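Local structure of hypothetical protein (Pseudomonas putida, 2HLJ) at residues P3-Y8 against M40-L45; E14-V17 against H22-D25; Y34-L39 against V92-H97. The protein probably acts on acyl-CoA thioesters, as a thioesterase or acyltransferase of the hot-dog fold, possibly with betainyl-CoA as a substrate. All coordinates share one frame; numbering follows the deposited sequence.

Interaction 1. Residues P3-Y8 against M40-L45; sequences PALITY and MDRIGL
Leu5 and Thr7, where the chain enters outer strand 6-11 of a hot-dog sheet, receive the long side chain of Arg42 from the last turn of helix 25-43. The helix closes soon afterwards in a Schellman motif with Gly44 at positive phi, where Leu45 N bonds to Met40 O and Gly44 N more weakly to Asp41 O. The close part of the contact is the guanidinium group. Leu5 CD1 lies over one of its faces, 3.4 Å above the plane and shifted toward the NH1 rim, so the methyl covers part of the flat group rather than its middle. The Leu5 branch gets there because CG stands anti to the backbone N (chi1 -179°), and the same side chain also rests on Leu39 of the helix. Arg42 runs extended from CG to NE, sliding past Leu5 in the opposite direction, and this reach spans the gap between backbones whose closest CA atoms, those of Thr7 and Arg42, are 8.6 Å apart. Its NH2 comes within 2.7 Å of Ile6 O, approaching obliquely.

The looser side is toward Thr7. Its methyl CG2 stays 4.3 Å from Arg42 NE, and its hydroxyl is turned to Thr80 on strand 75-85 instead of the arginine. Arg42 itself is exposed, and no other chain of the assembly covers this corner. A water bridges strand and helix: it accepts a hydrogen bond from Arg42 NE at 2.6 Å and donates one to Thr7 O at 2.8 Å.

Interaction 2. Residues E14-V17 against H22-D25; sequences EDWV and HLRD
Leu23 overlaps the base of the Trp16 side chain: its CD1 methyl sits 3.7 Å from Trp16 CB, with Trp16 CE3 a little further off, and the two side chains lie side by side, pointing the same way. With chi1 at -176°, CG of Leu23 is swung beside its own carbonyl carbon, which brings CD1 back to the tryptophan although the CB leaves its backbone in the other direction. Both side chains pack on helix 25-43, where Phe27 stacks on the indole and Ile31 meets both side chains.

Beneath this apolar pair the two backbones meet in a single beta bridge between Val17 and Leu23. One hydrogen bond secures it: Arg24 N donates to Trp16 O over 2.9 Å, with an angle of 177° at the hydrogen. The same oxygen receives a longer CA-H...O contact from Leu23 CA at 3.5 Å. A second such contact runs the other way, from Val17 CA to His22 O at 3.2 Å. The valine CB also rests against that carbonyl oxygen, while CG1 passes near Leu23 N.

Beyond the bridge, the Arg24 guanidinium leaves the loop for the second subunit, where NH1 hydrogen-bonds Ser33 and forms a salt bridge with Asp37, both of that other chain. The His22 backbone N is held by Asp18 OD1 in the intervening turn. This compact loop between the first strand and the long helix, set at the dimer interface, is consistent with the strand-to-helix loop that contributes to the active site in relatives such as 4-hydroxybenzoyl-CoA thioesterase.

Interaction 3. Residues Y34-L39 against V92-H97; sequences YATDAL and VYHSLH
His94 on strand 89-98 meets Ala35 and Thr36 of helix 25-43. From CB, the first torsion sets CG anti to the carbonyl carbon (chi1 -65°), which carries the ring across so that NE2 reaches Thr36. ND1 is hydrogen-bonded to Thr80 OG1 of the adjacent strand. CE1 lies 3.8 Å from Ala35 CB, whose methyl makes an off-centre CH-pi contact, 4.2 Å from the ring centroid and 29° off its normal. CD2 is 3.9 Å from Thr36 OG1, and the Phe32 ring meets the imidazole with planes at about 15°. At the tip, NE2 shares a 2.9 Å hydrogen bond with Thr36 OG1, which comes to the ring edge near its plane. Thr36 OG1 is also bonded to Phe32 O one helical turn back. Both ring nitrogens, though buried, are thus satisfied, and the two bonds fix the rotation of the ring. With an alanine here, Thr36 and Thr80 would probably each lose a buried polar partner and a gap would open beside the Ala35 methyl. The histidine stands between the long helix and the sheet that wraps it, on a strand flanked by 75-85 and 104-114.

In the fold
All three contacts involve helix 25-43 or the loop leading into it. Interaction 2 closes that loop, interaction 3 joins the middle of the helix to inner strand 89-98, and interaction 1 ties its C-terminal end to edge strand 6-11. Interactions 1 and 3 have centres about 8 Å apart and touch, Thr7 and Tyr8 packing on Ala35; interaction 2 lies about 25 Å and 18 Å from their respective centres. Along the chain, interaction 2 is nested within the loop closed by interaction 1, whose segments alternate with those of interaction 3. The helix is thereby fixed to its sheet, while Arg24 and Asp37 link interactions 2 and 3 of opposite subunits across the dimer.

Interaction 1. Residues P3-Y8 against M40-L45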
loop_
_atom_site.group_PDB
_atom_site.type_symbol
_atom_site.label_atom_id
_atom_site.label_comp_id
_atom_site.label_asym_id
_atom_site.label_seq_id
_atom_site.Cartn_x
_atom_site.Cartn_y
_atom_site.Cartn_z
ATOM N N PRO A 3 4.625 -27.003 -6.016
ATOM C CA PRO A 3 4.315 -25.990 -5.017
ATOM C C PRO A 3 4.172 -24.606 -5.629
ATOM O O PRO A 3 4.702 -24.365 -6.698
ATOM C CB PRO A 3 5.551 -26.033 -4.098
ATOM C CG PRO A 3 6.091 -27.435 -4.283
ATOM C CD PRO A 3 5.921 -27.654 -5.731
ATOM N N ALA A 4 3.489 -23.704 -4.926
ATOM C CA ALA A 4 3.398 -22.310 -5.308
ATOM C C ALA A 4 4.759 -21.613 -5.403
ATOM O O ALA A 4 5.717 -21.983 -4.733
ATOM C CB ALA A 4 2.577 -21.590 -4.301
ATOM N N LEU A 5 4.815 -20.557 -6.212
ATOM C CA LEU A 5 5.992 -19.724 -6.286
ATOM C C LEU A 5 6.134 -18.857 -5.023
ATOM O O LEU A 5 5.276 -18.030 -4.756
ATOM C CB LEU A 5 5.926 -18.829 -7.536
ATOM C CG LEU A 5 7.131 -17.896 -7.756
ATOM C CD1 LEU A 5 8.447 -18.668 -8.011
ATOM C CD2 LEU A 5 6.866 -16.947 -8.892
ATOM N N ILE A 6 7.225 -19.056 -4.278
ATOM C CA ILE A 6 7.618 -18.186 -3.164
ATOM C C ILE A 6 8.735 -17.239 -3.638
ATOM O O ILE A 6 9.752 -17.670 -4.140
ATOM C CB ILE A 6 8.067 -19.008 -1.933
ATOM C CG1 ILE A 6 6.899 -19.842 -1.429
ATOM C CG2 ILE A 6 8.571 -18.105 -0.811
ATOM C CD1 ILE A 6 7.243 -20.809 -0.354
ATOM N N THR A 7 8.523 -15.937 -3.487
ATOM C CA THR A 7 9.432 -14.936 -4.026
ATOM C C THR A 7 10.278 -14.258 -2.959
ATOM O O THR A 7 11.351 -13.678 -3.253
ATOM C CB THR A 7 8.639 -13.896 -4.790
ATOM O OG1 THR A 7 7.459 -13.590 -4.074
ATOM C CG2 THR A 7 8.232 -14.455 -6.104
ATOM N N TYR A 8 9.826 -14.343 -1.712
ATOM C CA TYR A 8 10.461 -13.574 -0.644
ATOM C C TYR A 8 10.112 -14.152 0.703
ATOM O O TYR A 8 8.986 -14.559 0.918
ATOM C CB TYR A 8 10.089 -12.075 -0.742
ATOM C CG TYR A 8 10.958 -11.186 0.122
ATOM C CD1 TYR A 8 12.255 -10.914 -0.250
ATOM C CD2 TYR A 8 10.493 -10.653 1.322
ATOM C CE1 TYR A 8 13.068 -10.115 0.516
ATOM C CE2 TYR A 8 11.313 -9.852 2.112
ATOM C CZ TYR A 8 12.602 -9.586 1.694
ATOM O OH TYR A 8 13.474 -8.792 2.436
HETATM N N MSE A 40 11.653 -9.918 -10.333
HETATM C CA MSE A 40 12.403 -9.371 -11.453
HETATM C C MSE A 40 13.807 -9.963 -11.523
HETATM O O MSE A 40 14.286 -10.274 -12.626
HETATM C CB MSE A 40 12.425 -7.834 -11.434
HETATM C CG MSE A 40 11.078 -7.177 -11.649
HETATM SE SE MSE A 40 10.045 -7.977 -13.093
HETATM C CE MSE A 40 8.604 -8.786 -12.091
ATOM N N ASP A 41 14.454 -10.182 -10.380
ATOM C CA ASP A 41 15.706 -10.969 -10.386
ATOM C C ASP A 41 15.532 -12.371 -10.983
ATOM O O ASP A 41 16.384 -12.852 -11.734
ATOM C CB ASP A 41 16.287 -11.152 -8.987
ATOM C CG ASP A 41 16.887 -9.902 -8.432
ATOM O OD1 ASP A 41 17.310 -9.023 -9.237
ATOM O OD2 ASP A 41 16.927 -9.799 -7.174
ATOM N N ARG A 42 14.435 -13.025 -10.659
ATOM C CA ARG A 42 14.200 -14.379 -11.160
ATOM C C ARG A 42 14.065 -14.415 -12.665
ATOM O O ARG A 42 14.555 -15.347 -13.308
ATOM C CB ARG A 42 12.916 -14.977 -10.573
ATOM C CG ARG A 42 13.003 -15.413 -9.161
ATOM C CD ARG A 42 11.697 -16.089 -8.814
ATOM N NE ARG A 42 11.676 -16.611 -7.450
ATOM C CZ ARG A 42 11.785 -17.900 -7.138
ATOM N NH1 ARG A 42 11.887 -18.837 -8.076
ATOM N NH2 ARG A 42 11.766 -18.245 -5.871
ATOM N N ILE A 43 13.372 -13.431 -13.234
ATOM C CA ILE A 43 13.255 -13.395 -14.673
ATOM C C ILE A 43 14.373 -12.594 -15.327
ATOM O O ILE A 43 14.419 -12.499 -16.530
ATOM C CB ILE A 43 11.857 -12.973 -15.152
ATOM C CG1 ILE A 43 11.556 -11.509 -14.889
ATOM C CG2 ILE A 43 10.773 -13.885 -14.538
ATOM C CD1 ILE A 43 10.257 -11.069 -15.587
ATOM N N GLY A 44 15.299 -12.057 -14.531
ATOM C CA GLY A 44 16.478 -11.355 -15.054
ATOM C C GLY A 44 16.141 -10.088 -15.798
ATOM O O GLY A 44 16.836 -9.718 -16.723
ATOM N N LEU A 45 15.116 -9.377 -15.363
ATOM C CA LEU A 45 14.672 -8.184 -16.082
ATOM C C LEU A 45 15.673 -7.075 -15.863
ATOM O O LEU A 45 15.929 -6.692 -14.723
ATOM C CB LEU A 45 13.297 -7.735 -15.637
ATOM C CG LEU A 45 12.800 -6.398 -16.229
ATOM C CD1 LEU A 45 12.584 -6.465 -17.725
ATOM C CD2 LEU A 45 11.534 -5.934 -15.547
HETATM O O HOH W 1 12.360 -14.856 -5.615
#

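Interaction 2. Residues E14-V17 against H22-D25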
loop_
_atom_site.group_PDB
_atom_site.type_symbol
_atom_site.label_atom_id
_atom_site.label_comp_id
_atom_site.label_asym_id
_atom_site.label_seq_id
_atom_site.Cartn_x
_atom_site.Cartn_y
_atom_site.Cartn_z
ATOM N N GLU A 14 11.581 -5.436 14.681
ATOM C CA GLU A 14 11.049 -4.452 15.596
ATOM C C GLU A 14 10.831 -3.085 14.953
ATOM O O GLU A 14 9.973 -2.354 15.406
ATOM C CB GLU A 14 11.952 -4.296 16.804
ATOM C CG GLU A 14 11.262 -3.662 17.999
ATOM C CD GLU A 14 12.066 -3.787 19.308
ATOM O OE1 GLU A 14 13.017 -4.601 19.373
ATOM O OE2 GLU A 14 11.718 -3.063 20.266
ATOM N N ASP A 15 11.545 -2.746 13.882
ATOM C CA ASP A 15 11.296 -1.424 13.279
ATOM C C ASP A 15 10.145 -1.411 12.284
ATOM O O ASP A 15 9.843 -0.361 11.702
ATOM C CB ASP A 15 12.560 -0.758 12.714
ATOM C CG ASP A 15 13.266 -1.600 11.702
ATOM O OD1 ASP A 15 12.805 -2.732 11.434
ATOM O OD2 ASP A 15 14.315 -1.125 11.203
ATOM N N TRP A 16 9.461 -2.543 12.148
ATOM C CA TRP A 16 8.225 -2.612 11.361
ATOM C C TRP A 16 6.915 -2.683 12.143
ATOM O O TRP A 16 5.821 -2.732 11.541
ATOM C CB TRP A 16 8.277 -3.820 10.436
ATOM C CG TRP A 16 9.289 -3.718 9.350
ATOM C CD1 TRP A 16 10.057 -2.634 9.030
ATOM C CD2 TRP A 16 9.611 -4.724 8.418
ATOM N NE1 TRP A 16 10.832 -2.913 7.972
ATOM C CE2 TRP A 16 10.576 -4.189 7.553
ATOM C CE3 TRP A 16 9.171 -6.036 8.216
ATOM C CZ2 TRP A 16 11.146 -4.928 6.516
ATOM C CZ3 TRP A 16 9.730 -6.767 7.186
ATOM C CH2 TRP A 16 10.704 -6.209 6.343
ATOM N N VAL A 17 7.004 -2.680 13.468
ATOM C CA VAL A 17 5.859 -2.901 14.301
ATOM C C VAL A 17 5.543 -1.674 15.138
ATOM O O VAL A 17 6.404 -0.854 15.381
ATOM C CB VAL A 17 5.967 -4.183 15.186
ATOM C CG1 VAL A 17 6.323 -5.431 14.333
ATOM C CG2 VAL A 17 6.938 -4.020 16.317
ATOM N N HIS A 22 2.492 -5.139 16.448
ATOM C CA HIS A 22 1.870 -5.518 15.171
ATOM C C HIS A 22 2.477 -4.818 13.964
ATOM O O HIS A 22 2.727 -3.614 13.980
ATOM C CB HIS A 22 0.386 -5.261 15.200
ATOM C CG HIS A 22 -0.343 -6.172 16.126
ATOM N ND1 HIS A 22 -1.486 -5.796 16.789
ATOM C CD2 HIS A 22 -0.048 -7.422 16.558
ATOM C CE1 HIS A 22 -1.884 -6.789 17.563
ATOM N NE2 HIS A 22 -1.038 -7.791 17.431
ATOM N N LEU A 23 2.682 -5.602 12.912
ATOM C CA LEU A 23 3.199 -5.122 11.649
ATOM C C LEU A 23 2.339 -3.943 11.157
ATOM O O LEU A 23 1.112 -4.063 11.014
ATOM C CB LEU A 23 3.206 -6.275 10.644
ATOM C CG LEU A 23 3.813 -6.028 9.252
ATOM C CD1 LEU A 23 5.249 -5.570 9.352
ATOM C CD2 LEU A 23 3.691 -7.263 8.407
ATOM N N ARG A 24 2.985 -2.801 10.920
ATOM C CA ARG A 24 2.303 -1.618 10.348
ATOM C C ARG A 24 1.886 -1.890 8.901
ATOM O O ARG A 24 2.593 -2.610 8.167
ATOM C CB ARG A 24 3.215 -0.381 10.448
ATOM C CG ARG A 24 2.634 0.880 9.781
ATOM C CD ARG A 24 3.650 1.993 9.755
ATOM N NE ARG A 24 3.961 2.482 11.091
ATOM C CZ ARG A 24 3.183 3.328 11.764
ATOM N NH1 ARG A 24 2.022 3.785 11.248
ATOM N NH2 ARG A 24 3.560 3.702 12.975
ATOM N N ASP A 25 0.745 -1.324 8.502
ATOM C CA ASP A 25 0.135 -1.553 7.192
ATOM C C ASP A 25 1.124 -1.354 6.038
ATOM O O ASP A 25 1.186 -2.176 5.109
ATOM C CB ASP A 25 -1.115 -0.651 6.975
ATOM C CG ASP A 25 -0.863 0.861 7.254
ATOM O OD1 ASP A 25 0.295 1.331 7.518
ATOM O OD2 ASP A 25 -1.871 1.578 7.249
#

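Interaction 3. Residues Y34-L39 against V92-H97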
loop_
_atom_site.group_PDB
_atom_site.type_symbol
_atom_site.label_atom_id
_atom_site.label_comp_id
_atom_site.label_asym_id
_atom_site.label_seq_id
_atom_site.Cartn_x
_atom_site.Cartn_y
_atom_site.Cartn_z
ATOM N N TYR A 34 9.635 -5.884 -2.004
ATOM C CA TYR A 34 10.827 -6.699 -2.053
ATOM C C TYR A 34 10.546 -7.975 -2.831
ATOM O O TYR A 34 11.383 -8.422 -3.572
ATOM C CB TYR A 34 11.307 -7.051 -0.669
ATOM C CG TYR A 34 11.854 -5.905 0.163
ATOM C CD1 TYR A 34 12.438 -4.778 -0.423
ATOM C CD2 TYR A 34 11.842 -5.986 1.542
ATOM C CE1 TYR A 34 12.946 -3.743 0.363
ATOM C CE2 TYR A 34 12.368 -4.981 2.326
ATOM C CZ TYR A 34 12.912 -3.858 1.742
ATOM O OH TYR A 34 13.418 -2.853 2.553
ATOM N N ALA A 35 9.351 -8.519 -2.675
ATOM C CA ALA A 35 8.928 -9.690 -3.453
ATOM C C ALA A 35 8.897 -9.392 -4.954
ATOM O O ALA A 35 9.311 -10.234 -5.766
ATOM C CB ALA A 35 7.563 -10.183 -2.997
ATOM N N THR A 36 8.368 -8.219 -5.325
ATOM C CA THR A 36 8.358 -7.762 -6.733
ATOM C C THR A 36 9.791 -7.658 -7.258
ATOM O O THR A 36 10.101 -8.127 -8.350
ATOM C CB THR A 36 7.666 -6.400 -6.863
ATOM O OG1 THR A 36 6.293 -6.497 -6.464
ATOM C CG2 THR A 36 7.734 -5.871 -8.310
ATOM N N ASP A 37 10.694 -7.111 -6.447
ATOM C CA ASP A 37 12.097 -7.018 -6.862
ATOM C C ASP A 37 12.734 -8.415 -7.120
ATOM O O ASP A 37 13.447 -8.646 -8.106
ATOM C CB ASP A 37 12.927 -6.248 -5.838
ATOM C CG ASP A 37 12.489 -4.794 -5.671
ATOM O OD1 ASP A 37 11.649 -4.281 -6.442
ATOM O OD2 ASP A 37 12.985 -4.161 -4.723
ATOM N N ALA A 38 12.502 -9.325 -6.207
ATOM C CA ALA A 38 12.962 -10.697 -6.340
ATOM C C ALA A 38 12.355 -11.407 -7.548
ATOM O O ALA A 38 13.016 -12.213 -8.175
ATOM C CB ALA A 38 12.648 -11.477 -5.053
ATOM N N LEU A 39 11.105 -11.129 -7.869
ATOM C CA LEU A 39 10.510 -11.680 -9.074
ATOM C C LEU A 39 11.257 -11.185 -10.329
ATOM O O LEU A 39 11.490 -11.950 -11.261
ATOM C CB LEU A 39 9.041 -11.300 -9.159
ATOM C CG LEU A 39 8.282 -11.916 -10.327
ATOM C CD1 LEU A 39 8.243 -13.442 -10.280
ATOM C CD2 LEU A 39 6.907 -11.320 -10.426
ATOM N N VAL A 92 0.168 -8.320 -11.290
ATOM C CA VAL A 92 0.637 -9.302 -10.316
ATOM C C VAL A 92 -0.204 -9.356 -9.041
ATOM O O VAL A 92 -0.928 -8.422 -8.726
ATOM C CB VAL A 92 2.112 -9.038 -9.914
ATOM C CG1 VAL A 92 2.988 -9.071 -11.157
ATOM C CG2 VAL A 92 2.248 -7.713 -9.210
ATOM N N TYR A 93 -0.097 -10.477 -8.333
ATOM C CA TYR A 93 -0.869 -10.705 -7.125
ATOM C C TYR A 93 0.068 -11.334 -6.134
ATOM O O TYR A 93 0.663 -12.360 -6.448
ATOM C CB TYR A 93 -2.036 -11.676 -7.418
ATOM C CG TYR A 93 -2.945 -11.997 -6.233
ATOM C CD1 TYR A 93 -3.967 -11.155 -5.891
ATOM C CD2 TYR A 93 -2.799 -13.161 -5.504
ATOM C CE1 TYR A 93 -4.819 -11.427 -4.843
ATOM C CE2 TYR A 93 -3.637 -13.458 -4.442
ATOM C CZ TYR A 93 -4.654 -12.569 -4.116
ATOM O OH TYR A 93 -5.559 -12.823 -3.115
ATOM N N HIS A 94 0.279 -10.667 -4.995
ATOM C CA HIS A 94 1.084 -11.185 -3.910
ATOM C C HIS A 94 0.175 -11.567 -2.754
ATOM O O HIS A 94 -0.837 -10.898 -2.504
ATOM C CB HIS A 94 2.057 -10.117 -3.380
ATOM C CG HIS A 94 3.106 -9.674 -4.345
ATOM N ND1 HIS A 94 4.037 -10.533 -4.900
ATOM C CD2 HIS A 94 3.404 -8.439 -4.811
ATOM C CE1 HIS A 94 4.849 -9.841 -5.677
ATOM N NE2 HIS A 94 4.514 -8.564 -5.605
ATOM N N SER A 95 0.517 -12.644 -2.058
ATOM C CA SER A 95 -0.158 -13.023 -0.836
ATOM C C SER A 95 0.903 -13.306 0.245
ATOM O O SER A 95 2.047 -13.686 -0.054
ATOM C CB SER A 95 -1.127 -14.197 -1.055
ATOM O OG SER A 95 -0.450 -15.344 -1.596
ATOM N N LEU A 96 0.545 -13.031 1.489
ATOM C CA LEU A 96 1.465 -13.166 2.612
ATOM C C LEU A 96 1.034 -14.330 3.462
ATOM O O LEU A 96 -0.146 -14.500 3.729
ATOM C CB LEU A 96 1.523 -11.900 3.465
ATOM C CG LEU A 96 2.648 -11.806 4.522
ATOM C CD1 LEU A 96 4.035 -11.667 3.921
ATOM C CD2 LEU A 96 2.360 -10.677 5.498
ATOM N N HIS A 97 2.016 -15.109 3.926
ATOM C CA HIS A 97 1.758 -16.393 4.587
ATOM C C HIS A 97 2.704 -16.613 5.760
ATOM O O HIS A 97 3.805 -16.022 5.817
ATOM C CB HIS A 97 1.975 -17.556 3.589
ATOM C CG HIS A 97 1.172 -17.431 2.328
ATOM N ND1 HIS A 97 0.045 -18.182 2.081
ATOM C CD2 HIS A 97 1.344 -16.641 1.245
ATOM C CE1 HIS A 97 -0.468 -17.829 0.914
ATOM N NE2 HIS A 97 0.300 -16.887 0.388
#